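Local coordinates for protein AbyA5 (Verrucosispora maris, PDB 4YWF) that catalyses acetate elimination in spirotetronate/spirotetramate biosynthesis, acting as an esterase-like lyase of the alpha/beta-hydrolase superfamily, at residues Arg87-Asp92 / Val261-Arg266; Val152-Gln157 / Pro178-Asn183; Leu185-Asp190 / Ala265-Thr270. The protein carries 4 engineered substitutions. All coordinates share one frame; numbering follows the deposited sequence.

Contact 1. Residues Arg87-Asp92 / Val261-Arg266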
ATOM      1  N   ARG A  87     -15.815   2.870  -1.502  1.00 25.68           N
ATOM      2  CA  ARG A  87     -15.424   2.322  -0.207  1.00 28.36           C
ATOM      3  C   ARG A  87     -14.365   3.179   0.531  1.00 28.01           C
ATOM      4  O   ARG A  87     -14.224   3.078   1.724  1.00 31.49           O
ATOM      5  CB  ARG A  87     -14.939   0.861  -0.442  1.00 31.90           C
ATOM      6  CG  ARG A  87     -13.908   0.353   0.512  1.00 34.71           C
ATOM      7  CD  ARG A  87     -12.493   0.121   0.015  1.00 29.19           C
ATOM      8  NE  ARG A  87     -11.687   1.151  -0.607  1.00 29.91           N
ATOM      9  CZ  ARG A  87     -10.626   1.792  -0.095  1.00 28.37           C
ATOM     10  NH1 ARG A  87     -10.212   1.682   1.198  1.00 25.10           N
ATOM     11  NH2 ARG A  87      -9.978   2.609  -0.918  1.00 28.57           N
ATOM     12  N   PHE A  88     -13.618   4.016  -0.191  1.00 29.39           N
ATOM     13  CA  PHE A  88     -12.633   4.921   0.398  1.00 26.93           C
ATOM     14  C   PHE A  88     -13.312   5.832   1.395  1.00 25.84           C
ATOM     15  O   PHE A  88     -14.422   6.306   1.115  1.00 27.21           O
ATOM     16  CB  PHE A  88     -12.024   5.747  -0.704  1.00 29.22           C
ATOM     17  CG  PHE A  88     -11.054   6.793  -0.263  1.00 30.18           C
ATOM     18  CD1 PHE A  88     -11.509   8.067   0.097  1.00 30.07           C
ATOM     19  CD2 PHE A  88      -9.693   6.558  -0.316  1.00 29.65           C
ATOM     20  CE1 PHE A  88     -10.623   9.068   0.453  1.00 30.53           C
ATOM     21  CE2 PHE A  88      -8.808   7.543   0.058  1.00 34.17           C
ATOM     22  CZ  PHE A  88      -9.271   8.808   0.446  1.00 30.68           C
ATOM     23  N   PRO A  89     -12.658   6.116   2.545  1.00 22.66           N
ATOM     24  CA  PRO A  89     -11.289   5.722   2.937  1.00 23.80           C
ATOM     25  C   PRO A  89     -11.176   4.330   3.618  1.00 23.55           C
ATOM     26  O   PRO A  89     -10.092   3.735   3.692  1.00 26.97           O
ATOM     27  CB  PRO A  89     -10.883   6.882   3.834  1.00 25.35           C
ATOM     28  CG  PRO A  89     -12.220   7.225   4.596  1.00 24.52           C
ATOM     29  CD  PRO A  89     -13.261   7.063   3.516  1.00 25.36           C
ATOM     30  N   PHE A  90     -12.291   3.801   4.115  1.00 26.30           N
ATOM     31  CA  PHE A  90     -12.372   2.489   4.771  1.00 26.28           C
ATOM     32  C   PHE A  90     -13.850   2.160   5.070  1.00 24.89           C
ATOM     33  O   PHE A  90     -14.691   3.037   5.178  1.00 23.66           O
ATOM     34  CB  PHE A  90     -11.544   2.385   6.080  1.00 30.83           C
ATOM     35  CG  PHE A  90     -12.130   3.128   7.233  1.00 32.11           C
ATOM     36  CD1 PHE A  90     -11.846   4.495   7.414  1.00 38.10           C
ATOM     37  CD2 PHE A  90     -12.924   2.481   8.148  1.00 36.63           C
ATOM     38  CE1 PHE A  90     -12.385   5.217   8.480  1.00 42.89           C
ATOM     39  CE2 PHE A  90     -13.454   3.187   9.211  1.00 40.93           C
ATOM     40  CZ  PHE A  90     -13.204   4.558   9.365  1.00 41.82           C
ATOM     41  N   VAL A  91     -14.152   0.882   5.182  1.00 24.90           N
ATOM     42  CA  VAL A  91     -15.530   0.436   5.213  1.00 24.13           C
ATOM     43  C   VAL A  91     -16.143   0.715   6.574  1.00 25.61           C
ATOM     44  O   VAL A  91     -15.713   0.169   7.570  1.00 27.10           O
ATOM     45  CB  VAL A  91     -15.654  -1.052   4.855  1.00 27.03           C
ATOM     46  CG1 VAL A  91     -17.068  -1.588   5.133  1.00 26.28           C
ATOM     47  CG2 VAL A  91     -15.317  -1.258   3.392  1.00 26.13           C
ATOM     48  N   ASP A  92     -17.125   1.620   6.605  1.00 27.80           N
ATOM     49  CA  ASP A  92     -17.764   2.066   7.854  1.00 25.84           C
ATOM     50  C   ASP A  92     -19.279   2.071   7.796  1.00 29.33           C
ATOM     51  O   ASP A  92     -19.956   2.625   8.684  1.00 31.23           O
ATOM     52  CB  ASP A  92     -17.262   3.496   8.204  1.00 28.84           C
ATOM     53  CG  ASP A  92     -17.779   4.583   7.253  1.00 26.59           C
ATOM     54  OD1 ASP A  92     -18.303   4.317   6.127  1.00 27.67           O
ATOM     55  OD2 ASP A  92     -17.612   5.745   7.634  1.00 28.46           O
ATOM     56  N   VAL A 261      -6.428  10.305  10.610  1.00 31.97           N
ATOM     57  CA  VAL A 261      -6.557   9.922  12.032  1.00 33.28           C
ATOM     58  C   VAL A 261      -7.615   8.830  12.278  1.00 31.59           C
ATOM     59  O   VAL A 261      -7.408   7.892  13.088  1.00 29.95           O
ATOM     60  CB  VAL A 261      -6.947  11.140  12.918  1.00 36.75           C
ATOM     61  CG1 VAL A 261      -7.122  10.737  14.398  1.00 35.99           C
ATOM     62  CG2 VAL A 261      -5.943  12.293  12.775  1.00 38.39           C
ATOM     63  N   ASP A 262      -8.768   9.021  11.632  1.00 32.54           N
ATOM     64  CA  ASP A 262      -9.950   8.142  11.818  1.00 30.72           C
ATOM     65  C   ASP A 262      -9.671   6.796  11.224  1.00 28.27           C
ATOM     66  O   ASP A 262      -9.952   5.762  11.835  1.00 30.60           O
ATOM     67  CB  ASP A 262     -11.154   8.725  11.112  1.00 32.89           C
ATOM     68  CG  ASP A 262     -11.933   9.727  11.964  1.00 39.05           C
ATOM     69  OD1 ASP A 262     -11.909   9.649  13.215  1.00 46.35           O
ATOM     70  OD2 ASP A 262     -12.594  10.591  11.359  1.00 41.82           O
ATOM     71  N   THR A 263      -9.101   6.808  10.014  1.00 27.25           N
ATOM     72  CA  THR A 263      -8.626   5.532   9.427  1.00 29.86           C
ATOM     73  C   THR A 263      -7.652   4.804  10.308  1.00 26.82           C
ATOM     74  O   THR A 263      -7.773   3.593  10.551  1.00 24.58           O
ATOM     75  CB  THR A 263      -7.976   5.790   8.059  1.00 28.88           C
ATOM     76  OG1 THR A 263      -8.936   6.411   7.250  1.00 22.80           O
ATOM     77  CG2 THR A 263      -7.527   4.526   7.395  1.00 32.57           C
ATOM     78  N   LEU A 264      -6.652   5.528  10.806  1.00 30.47           N
ATOM     79  CA  LEU A 264      -5.652   4.861  11.664  1.00 29.48           C
ATOM     80  C   LEU A 264      -6.287   4.247  12.884  1.00 27.72           C
ATOM     81  O   LEU A 264      -5.932   3.148  13.310  1.00 27.80           O
ATOM     82  CB  LEU A 264      -4.574   5.850  12.147  1.00 32.66           C
ATOM     83  CG  LEU A 264      -3.214   5.962  11.450  1.00 36.39           C
ATOM     84  CD1 LEU A 264      -2.249   6.714  12.381  1.00 37.61           C
ATOM     85  CD2 LEU A 264      -2.586   4.614  11.068  1.00 33.05           C
ATOM     86  N   ALA A 265      -7.192   5.001  13.495  1.00 27.31           N
ATOM     87  CA  ALA A 265      -7.944   4.496  14.614  1.00 29.27           C
ATOM     88  C   ALA A 265      -8.753   3.249  14.204  1.00 28.01           C
ATOM     89  O   ALA A 265      -8.754   2.270  14.930  1.00 31.70           O
ATOM     90  CB  ALA A 265      -8.834   5.580  15.171  1.00 30.41           C
ATOM     91  N   ARG A 266      -9.386   3.245  13.024  1.00 31.55           N
ATOM     92  CA  ARG A 266     -10.132   2.026  12.616  1.00 32.07           C
ATOM     93  C   ARG A 266      -9.159   0.875  12.449  1.00 31.01           C
ATOM     94  O   ARG A 266      -9.290  -0.182  13.065  1.00 27.25           O
ATOM     95  CB  ARG A 266     -10.903   2.201  11.296  1.00 38.89           C
ATOM     96  CG  ARG A 266     -11.475   0.864  10.774  1.00 43.51           C
ATOM     97  CD  ARG A 266     -12.482   0.201  11.748  1.00 49.05           C
ATOM     98  NE  ARG A 266     -13.632   1.106  12.013  1.00 47.02           N
ATOM     99  CZ  ARG A 266     -14.884   0.987  11.537  1.00 43.68           C
ATOM    100  NH1 ARG A 266     -15.267  -0.038  10.760  1.00 42.13           N
ATOM    101  NH2 ARG A 266     -15.768   1.931  11.858  1.00 41.03           N
TER
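Phe90 and Thr263 mark the closest backbone approach here, with Phe90 CA and Thr263 CA 6.7 Å apart. Residues 87-92 turn out of the end of helix 76-87 through a cis peptide bond before Pro89 and then run on toward helix 94-111. Residues 261-266 are regular helix, part of helix 258-268. That helix belongs to the insertion between strands 233-239 and 296-301, the place where an alpha/beta-hydrolase fold commonly carries its lid. No hydrogen bond crosses between the two segments, and the join is made mainly by the Phe90 ring.

Arg266 wraps around that ring. Its CG leaves anti to the backbone N (chi1 171°), and the chain then bends at chi2 and chi3, which folds it back over the aromatic group. Arg266 CB sits over one face in a CH-pi contact, 3.8 Å from the centroid of the Phe90 ring and 27° off its normal. Next along the chain, Arg266 CG lies 3.4 Å from Phe90 CD2. The guanidinium then comes round to the rim: Phe90 CE2 is 3.4 Å above the guanidinium plane of Arg266, over its centre, with the two planes 69° apart. The cation therefore meets the ring's edge, while its aliphatic stem takes the face.

Near the CD1 side of the ring Thr263 slides past Phe90 in the opposite direction, its OG1 3.5 Å from Phe90 CD1; that hydroxyl is hydrogen-bonded to Val259 O in its own helix. Pro89 CB touches the same oxygen more loosely. Asp92 spends its carboxylate on Arg96 and on Met20 N, not on Arg266. Arg266 NH1 comes within 3.2 Å of Val91 O, but at an angle too poor for a hydrogen bond.

Contact 2. Residues Val152-Gln157 / Pro178-Asn183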
ATOM      1  N   VAL A 152      -5.198   3.626   3.159  1.00 24.40           N
ATOM      2  CA  VAL A 152      -6.447   3.713   2.403  1.00 27.50           C
ATOM      3  C   VAL A 152      -6.417   2.918   1.081  1.00 28.27           C
ATOM      4  O   VAL A 152      -7.435   2.817   0.413  1.00 30.50           O
ATOM      5  CB  VAL A 152      -6.957   5.172   2.167  1.00 26.26           C
ATOM      6  CG1 VAL A 152      -7.324   5.843   3.497  1.00 24.65           C
ATOM      7  CG2 VAL A 152      -5.968   6.009   1.362  1.00 29.74           C
ATOM      8  N   SER A 153      -5.273   2.332   0.735  1.00 27.31           N
ATOM      9  CA  SER A 153      -5.035   1.660  -0.578  1.00 27.96           C
ATOM     10  C   SER A 153      -5.368   0.160  -0.521  1.00 25.23           C
ATOM     11  O   SER A 153      -4.668  -0.603   0.122  1.00 24.48           O
ATOM     12  CB  SER A 153      -3.575   1.805  -1.014  1.00 31.04           C
ATOM     13  OG  SER A 153      -3.220   3.183  -1.246  1.00 39.67           O
ATOM     14  N   ILE A 154      -6.419  -0.249  -1.213  1.00 25.69           N
ATOM     15  CA  ILE A 154      -6.721  -1.663  -1.386  1.00 23.11           C
ATOM     16  C   ILE A 154      -5.938  -2.255  -2.542  1.00 22.75           C
ATOM     17  O   ILE A 154      -5.465  -1.552  -3.396  1.00 23.74           O
ATOM     18  CB  ILE A 154      -8.235  -1.949  -1.585  1.00 23.44           C
ATOM     19  CG1 ILE A 154      -8.731  -1.326  -2.895  1.00 25.17           C
ATOM     20  CG2 ILE A 154      -8.991  -1.581  -0.328  1.00 24.29           C
ATOM     21  CD1 ILE A 154     -10.066  -1.900  -3.355  1.00 26.86           C
ATOM     22  N   LYS A 155      -5.842  -3.571  -2.551  1.00 20.89           N
ATOM     23  CA  LYS A 155      -4.856  -4.284  -3.377  1.00 21.36           C
ATOM     24  C   LYS A 155      -5.292  -4.295  -4.855  1.00 21.99           C
ATOM     25  O   LYS A 155      -4.470  -4.428  -5.796  1.00 22.17           O
ATOM     26  CB  LYS A 155      -4.700  -5.728  -2.836  1.00 21.77           C
ATOM     27  CG  LYS A 155      -6.003  -6.541  -2.749  1.00 23.68           C
ATOM     28  CD  LYS A 155      -5.853  -7.902  -2.034  1.00 26.56           C
ATOM     29  CE  LYS A 155      -7.154  -8.707  -2.093  1.00 27.35           C
ATOM     30  NZ  LYS A 155      -8.373  -7.985  -1.622  1.00 28.31           N
ATOM     31  N   GLU A 156      -6.585  -4.092  -5.067  1.00 22.25           N
ATOM     32  CA  GLU A 156      -7.130  -3.985  -6.384  1.00 23.82           C
ATOM     33  C   GLU A 156      -6.672  -2.705  -7.076  1.00 27.30           C
ATOM     34  O   GLU A 156      -6.768  -2.609  -8.290  1.00 32.58           O
ATOM     35  CB  GLU A 156      -8.675  -4.077  -6.346  1.00 23.71           C
ATOM     36  CG  GLU A 156      -9.178  -5.525  -6.070  1.00 23.75           C
ATOM     37  CD  GLU A 156      -9.178  -5.879  -4.592  1.00 23.88           C
ATOM     38  OE1 GLU A 156      -9.088  -4.950  -3.713  1.00 27.00           O
ATOM     39  OE2 GLU A 156      -9.234  -7.080  -4.291  1.00 26.34           O
ATOM     40  N   GLN A 157      -6.090  -1.764  -6.338  1.00 27.34           N
ATOM     41  CA  GLN A 157      -5.555  -0.556  -6.959  1.00 29.72           C
ATOM     42  C   GLN A 157      -4.336  -0.913  -7.813  1.00 30.93           C
ATOM     43  O   GLN A 157      -4.092  -0.322  -8.870  1.00 31.72           O
ATOM     44  CB  GLN A 157      -5.107   0.428  -5.853  1.00 37.79           C
ATOM     45  CG  GLN A 157      -5.284   1.901  -6.196  1.00 45.01           C
ATOM     46  CD  GLN A 157      -4.425   2.815  -5.324  1.00 50.48           C
ATOM     47  OE1 GLN A 157      -4.411   2.705  -4.093  1.00 46.44           O
ATOM     48  NE2 GLN A 157      -3.704   3.728  -5.965  1.00 54.96           N
ATOM     49  N   PRO A 178      -3.215  -4.468   7.297  1.00 26.58           N
ATOM     50  CA  PRO A 178      -4.200  -4.969   8.264  1.00 24.87           C
ATOM     51  C   PRO A 178      -5.322  -4.001   8.373  1.00 27.75           C
ATOM     52  O   PRO A 178      -5.082  -2.798   8.558  1.00 29.11           O
ATOM     53  CB  PRO A 178      -3.398  -5.029   9.584  1.00 27.90           C
ATOM     54  CG  PRO A 178      -1.994  -5.264   9.156  1.00 28.07           C
ATOM     55  CD  PRO A 178      -1.837  -4.528   7.868  1.00 27.48           C
ATOM     56  N   GLY A 179      -6.544  -4.492   8.177  1.00 27.73           N
ATOM     57  CA  GLY A 179      -7.692  -3.690   8.299  1.00 26.59           C
ATOM     58  C   GLY A 179      -8.164  -3.064   7.018  1.00 31.57           C
ATOM     59  O   GLY A 179      -9.245  -2.480   7.007  1.00 30.00           O
ATOM     60  N   VAL A 180      -7.345  -3.112   5.947  1.00 28.49           N
ATOM     61  CA  VAL A 180      -7.646  -2.486   4.707  1.00 25.58           C
ATOM     62  C   VAL A 180      -8.242  -3.564   3.803  1.00 24.81           C
ATOM     63  O   VAL A 180      -7.739  -4.693   3.775  1.00 21.68           O
ATOM     64  CB  VAL A 180      -6.367  -1.879   4.079  1.00 27.80           C
ATOM     65  CG1 VAL A 180      -6.602  -1.337   2.708  1.00 27.81           C
ATOM     66  CG2 VAL A 180      -5.779  -0.786   4.970  1.00 26.66           C
ATOM     67  N   GLY A 181      -9.341  -3.212   3.092  1.00 23.41           N
ATOM     68  CA  GLY A 181      -9.940  -4.085   2.122  1.00 22.33           C
ATOM     69  C   GLY A 181     -10.395  -5.378   2.768  1.00 24.14           C
ATOM     70  O   GLY A 181     -11.168  -5.359   3.750  1.00 29.68           O
ATOM     71  N   GLU A 182      -9.842  -6.505   2.286  1.00 23.58           N
ATOM     72  CA  GLU A 182     -10.219  -7.781   2.761  1.00 25.51           C
ATOM     73  C   GLU A 182      -9.250  -8.292   3.833  1.00 30.27           C
ATOM     74  O   GLU A 182      -9.423  -9.430   4.316  1.00 31.23           O
ATOM     75  CB  GLU A 182     -10.259  -8.803   1.617  1.00 29.63           C
ATOM     76  CG  GLU A 182     -11.102  -8.435   0.415  1.00 26.31           C
ATOM     77  CD  GLU A 182     -11.111  -9.586  -0.560  1.00 29.33           C
ATOM     78  OE1 GLU A 182     -10.131  -9.742  -1.369  1.00 25.90           O
ATOM     79  OE2 GLU A 182     -12.111 -10.364  -0.512  1.00 23.26           O
ATOM     80  N   ASN A 183      -8.216  -7.515   4.186  1.00 23.88           N
ATOM     81  CA  ASN A 183      -7.250  -7.999   5.129  1.00 23.58           C
ATOM     82  C   ASN A 183      -7.870  -7.825   6.507  1.00 24.78           C
ATOM     83  O   ASN A 183      -8.130  -6.709   6.942  1.00 24.79           O
ATOM     84  CB  ASN A 183      -5.935  -7.224   4.978  1.00 26.19           C
ATOM     85  CG  ASN A 183      -4.869  -7.614   6.016  1.00 24.87           C
ATOM     86  OD1 ASN A 183      -5.170  -8.078   7.128  1.00 29.72           O
ATOM     87  ND2 ASN A 183      -3.632  -7.391   5.673  1.00 24.41           N
TER
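Lys155 and Glu182 join two loops of the alpha/beta-hydrolase fold, one following strand 143-148 and the other strand 171-174, in a salt-bridge network that also takes in Glu156. The backbones come closest at Ile154 and Gly181, whose CA atoms are 5.3 Å apart.

Charge first. The Lys155 chain runs out extended and turns only at its last bond (chi4 -52°), which brings NZ in between the two glutamates. Lys155 NZ donates to Glu182 OE1 across the contact at 2.5 Å, a very short distance whose exact value should be taken with caution. The same nitrogen reaches Glu156 OE2 at 2.9 Å, on the syn side and 16° out of the carboxylate plane. Glu176 is a third carboxylate partner of this ammonium group. Glu156 OE2 and Glu182 OE1 stand 4.1 Å apart, a like-charge approach that the lysine between them probably offsets. Trp132 NE1 gives Glu156 OE2 a second donor.

The hydrogen bonds of the backbone shape the second loop: Val180 to Asn183 form a type II' beta turn, closed by Asn183 N to Val180 O, with Gly181 in the positive-phi position. This turn presents both Val180 and Glu182 to the first loop.

Apolar contact fills the rest. Ile154 CG2 rests against the bare backbone of Gly181, 3.6 Å from Gly181 CA, and there is little space for a side chain at that point. It also reaches Val180 CG1, at 3.9 Å, while the other branch of the isoleucine heads away. Val180 has CG1 anti to its N (chi1 174°), and this methyl is thereby directed at the facing backbone, where Val180 CG1 packs 3.3 Å from Ser153 O.

Contact 3. Residues Leu185-Asp190 / Ala265-Thr270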
ATOM      1  N   LEU A 185      -6.835  -8.538   9.605  1.00 31.81           N
ATOM      2  CA  LEU A 185      -6.011  -8.392  10.788  1.00 33.05           C
ATOM      3  C   LEU A 185      -6.128  -7.014  11.449  1.00 32.06           C
ATOM      4  O   LEU A 185      -6.512  -6.015  10.833  1.00 29.21           O
ATOM      5  CB  LEU A 185      -4.549  -8.623  10.432  1.00 32.75           C
ATOM      6  CG  LEU A 185      -4.132  -9.956   9.806  1.00 36.11           C
ATOM      7  CD1 LEU A 185      -2.823  -9.757   9.071  1.00 35.96           C
ATOM      8  CD2 LEU A 185      -4.018 -11.082  10.834  1.00 36.62           C
ATOM      9  N   ARG A 186      -5.699  -6.964  12.710  1.00 33.03           N
ATOM     10  CA  ARG A 186      -5.547  -5.688  13.386  1.00 30.94           C
ATOM     11  C   ARG A 186      -4.123  -5.170  13.041  1.00 26.72           C
ATOM     12  O   ARG A 186      -3.205  -5.942  12.949  1.00 26.40           O
ATOM     13  CB  ARG A 186      -5.770  -5.862  14.889  1.00 31.52           C
ATOM     14  CG  ARG A 186      -5.808  -4.545  15.670  1.00 35.52           C
ATOM     15  CD  ARG A 186      -5.834  -4.785  17.176  1.00 38.05           C
ATOM     16  NE  ARG A 186      -4.753  -5.682  17.579  1.00 40.16           N
ATOM     17  CZ  ARG A 186      -4.620  -6.253  18.778  1.00 50.27           C
ATOM     18  NH1 ARG A 186      -5.503  -6.031  19.750  1.00 50.39           N
ATOM     19  NH2 ARG A 186      -3.562  -7.043  19.018  1.00 49.28           N
ATOM     20  N   TYR A 187      -4.021  -3.891  12.740  1.00 24.09           N
ATOM     21  CA  TYR A 187      -2.765  -3.192  12.584  1.00 27.53           C
ATOM     22  C   TYR A 187      -2.239  -2.927  14.020  1.00 27.87           C
ATOM     23  O   TYR A 187      -2.797  -2.196  14.745  1.00 28.69           O
ATOM     24  CB  TYR A 187      -3.030  -1.916  11.784  1.00 26.19           C
ATOM     25  CG  TYR A 187      -1.867  -1.020  11.401  1.00 26.14           C
ATOM     26  CD1 TYR A 187      -0.542  -1.474  11.272  1.00 27.87           C
ATOM     27  CD2 TYR A 187      -2.114   0.300  11.162  1.00 25.00           C
ATOM     28  CE1 TYR A 187       0.496  -0.572  10.953  1.00 27.91           C
ATOM     29  CE2 TYR A 187      -1.114   1.164  10.842  1.00 26.55           C
ATOM     30  CZ  TYR A 187       0.157   0.754  10.756  1.00 27.86           C
ATOM     31  OH  TYR A 187       1.014   1.765  10.397  1.00 29.52           O
ATOM     32  N   ASP A 188      -1.193  -3.620  14.412  1.00 31.27           N
ATOM     33  CA  ASP A 188      -0.695  -3.525  15.733  1.00 33.94           C
ATOM     34  C   ASP A 188       0.819  -3.695  15.644  1.00 39.90           C
ATOM     35  O   ASP A 188       1.378  -3.762  14.540  1.00 31.24           O
ATOM     36  CB  ASP A 188      -1.332  -4.606  16.618  1.00 35.06           C
ATOM     37  CG  ASP A 188      -1.041  -6.069  16.153  1.00 36.85           C
ATOM     38  OD1 ASP A 188       0.002  -6.367  15.481  1.00 37.98           O
ATOM     39  OD2 ASP A 188      -1.872  -6.960  16.504  1.00 33.31           O
ATOM     40  N   LEU A 189       1.455  -3.790  16.815  1.00 41.79           N
ATOM     41  CA  LEU A 189       2.921  -3.781  16.938  1.00 43.41           C
ATOM     42  C   LEU A 189       3.630  -4.987  16.287  1.00 43.60           C
ATOM     43  O   LEU A 189       4.866  -4.993  16.215  1.00 47.49           O
ATOM     44  CB  LEU A 189       3.307  -3.676  18.432  1.00 35.95           C
ATOM     45  N   ASP A 190       2.864  -6.017  15.894  1.00 39.57           N
ATOM     46  CA  ASP A 190       3.391  -7.239  15.288  1.00 40.11           C
ATOM     47  C   ASP A 190       3.098  -7.370  13.780  1.00 35.79           C
ATOM     48  O   ASP A 190       3.515  -8.333  13.126  1.00 36.60           O
ATOM     49  CB  ASP A 190       2.839  -8.463  16.012  1.00 41.74           C
ATOM     50  CG  ASP A 190       3.429  -8.627  17.421  1.00 49.00           C
ATOM     51  OD1 ASP A 190       4.522  -8.081  17.660  1.00 49.27           O
ATOM     52  OD2 ASP A 190       2.788  -9.287  18.299  1.00 51.43           O
ATOM     53  N   ALA A 265      -7.192   5.001  13.495  1.00 27.31           N
ATOM     54  CA  ALA A 265      -7.944   4.496  14.614  1.00 29.27           C
ATOM     55  C   ALA A 265      -8.753   3.249  14.204  1.00 28.01           C
ATOM     56  O   ALA A 265      -8.754   2.270  14.930  1.00 31.70           O
ATOM     57  CB  ALA A 265      -8.834   5.580  15.171  1.00 30.41           C
ATOM     58  N   ARG A 266      -9.386   3.245  13.024  1.00 31.55           N
ATOM     59  CA  ARG A 266     -10.132   2.026  12.616  1.00 32.07           C
ATOM     60  C   ARG A 266      -9.159   0.875  12.449  1.00 31.01           C
ATOM     61  O   ARG A 266      -9.290  -0.182  13.065  1.00 27.25           O
ATOM     62  CB  ARG A 266     -10.903   2.201  11.296  1.00 38.89           C
ATOM     63  CG  ARG A 266     -11.475   0.864  10.774  1.00 43.51           C
ATOM     64  CD  ARG A 266     -12.482   0.201  11.748  1.00 49.05           C
ATOM     65  NE  ARG A 266     -13.632   1.106  12.013  1.00 47.02           N
ATOM     66  CZ  ARG A 266     -14.884   0.987  11.537  1.00 43.68           C
ATOM     67  NH1 ARG A 266     -15.267  -0.038  10.760  1.00 42.13           N
ATOM     68  NH2 ARG A 266     -15.768   1.931  11.858  1.00 41.03           N
ATOM     69  N   LEU A 267      -8.127   1.072  11.632  1.00 31.38           N
ATOM     70  CA  LEU A 267      -7.204  -0.058  11.424  1.00 29.80           C
ATOM     71  C   LEU A 267      -6.577  -0.616  12.685  1.00 28.30           C
ATOM     72  O   LEU A 267      -6.422  -1.821  12.811  1.00 28.11           O
ATOM     73  CB  LEU A 267      -6.097   0.260  10.392  1.00 28.89           C
ATOM     74  CG  LEU A 267      -6.476   0.924   9.093  1.00 31.94           C
ATOM     75  CD1 LEU A 267      -5.218   1.159   8.325  1.00 31.74           C
ATOM     76  CD2 LEU A 267      -7.502   0.159   8.238  1.00 35.71           C
ATOM     77  N   THR A 268      -6.141   0.258  13.593  1.00 28.74           N
ATOM     78  CA  THR A 268      -5.601  -0.188  14.878  1.00 27.73           C
ATOM     79  C   THR A 268      -6.664  -0.630  15.873  1.00 30.39           C
ATOM     80  O   THR A 268      -6.328  -1.183  16.935  1.00 30.90           O
ATOM     81  CB  THR A 268      -4.766   0.916  15.546  1.00 29.26           C
ATOM     82  OG1 THR A 268      -5.563   2.115  15.764  1.00 28.03           O
ATOM     83  CG2 THR A 268      -3.551   1.233  14.624  1.00 29.69           C
ATOM     84  N   GLN A 269      -7.938  -0.364  15.562  1.00 32.89           N
ATOM     85  CA  GLN A 269      -9.034  -0.691  16.443  1.00 33.18           C
ATOM     86  C   GLN A 269      -8.887   0.070  17.764  1.00 30.48           C
ATOM     87  O   GLN A 269      -8.971  -0.489  18.828  1.00 31.00           O
ATOM     88  CB  GLN A 269      -9.115  -2.199  16.669  1.00 36.86           C
ATOM     89  CG  GLN A 269      -9.558  -2.896  15.382  1.00 39.02           C
ATOM     90  CD  GLN A 269      -9.404  -4.383  15.436  1.00 41.99           C
ATOM     91  OE1 GLN A 269      -9.554  -4.988  16.484  1.00 41.67           O
ATOM     92  NE2 GLN A 269      -9.076  -4.993  14.284  1.00 49.26           N
ATOM     93  N   THR A 270      -8.691   1.376  17.649  1.00 32.28           N
ATOM     94  CA  THR A 270      -8.609   2.261  18.798  1.00 32.50           C
ATOM     95  C   THR A 270      -9.551   3.356  18.501  1.00 30.86           C
ATOM     96  O   THR A 270     -10.412   3.134  17.710  1.00 33.23           O
ATOM     97  CB  THR A 270      -7.175   2.749  19.035  1.00 31.54           C
ATOM     98  OG1 THR A 270      -6.668   3.414  17.880  1.00 30.19           O
ATOM     99  CG2 THR A 270      -6.331   1.595  19.396  1.00 32.70           C
TER
HETATM  100  O   HOH W   1      -8.286  -3.939  11.832  1.00 31.85           O
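A Schellman motif ends helix 258-268, and Leu267 and Thr268 of its last turn, with Gln269 just beyond, meet Arg186 and Tyr187 of a loop that follows strand 171-174. Gln269 takes positive phi, and the backbone N atoms of Gln269 and Thr270 bond back into the final turn. Leu267 O is used from outside the helix: Tyr187 N donates to Leu267 O at 3.2 Å with a fairly straight N-H, arriving from 40° above the carbonyl plane. A water shares the same carbonyl, donating to Leu267 O at 3.0 Å and to Leu185 O at 2.9 Å while accepting from Gln269 NE2. Tyr187 O, by contrast, is buried without a conventional partner; Thr268 CA offers it a C-H contact of 3.5 Å.

Tyr187 CB lies 4.0 Å from Leu267 CB, and with CG anti to the backbone N (chi1 -177°) the ring swings out so that Leu267 CB comes at its edge, near its plane. Thr268 CG2 lies 3.9 Å from Tyr187 CD2. The Thr268 hydroxyl, itself bonded to Leu264 O, accepts from Thr270 OG1. Replacing Thr268 by an alanine removes CG2 and the hydroxyl, and is likely to open a gap beside Tyr187 CD2 and leave Leu264 O and the Thr270 hydroxyl without this partner.

Arg186 crosses Gln269 at about a right angle, with Arg186 CB 3.5 Å from Gln269 NE2. Its guanidinium turns back within its own loop, Arg186 NH2 meeting Asp188 OD2 at 3.0 Å. Around the contact, Tyr187 packs edge-to-face on Trp282 and touches Phe218 and Leu222 of helix 218-226, while Thr268 leans on Val275 and His278 of helix 275-278.

Helix 258-268 ties contact 1 to contact 3: they share Ala265 and Arg266, their centres lie about 11 Å apart, and Leu264 CD2 packs 3.8 Å from Tyr187 CE2. Contact 2 touches both. Arg87 NH2 probably hydrogen-bonds to Val152 O (2.9 Å), while Gly179 O meets Leu267 CD2 at 3.4 Å. Contacts 1 and 3 bring helix 258-268 against the loop after helix 76-87 and the loop after strand 171-174; contact 2 joins two loops following sheet strands. In this fold the loop after strand 143-148 commonly contributes to the oxyanion hole, and the nucleophile elbow sits between strand 207-215 and helix 218-226. Tyr187, packed on that helix, probably puts contact 3 near this site.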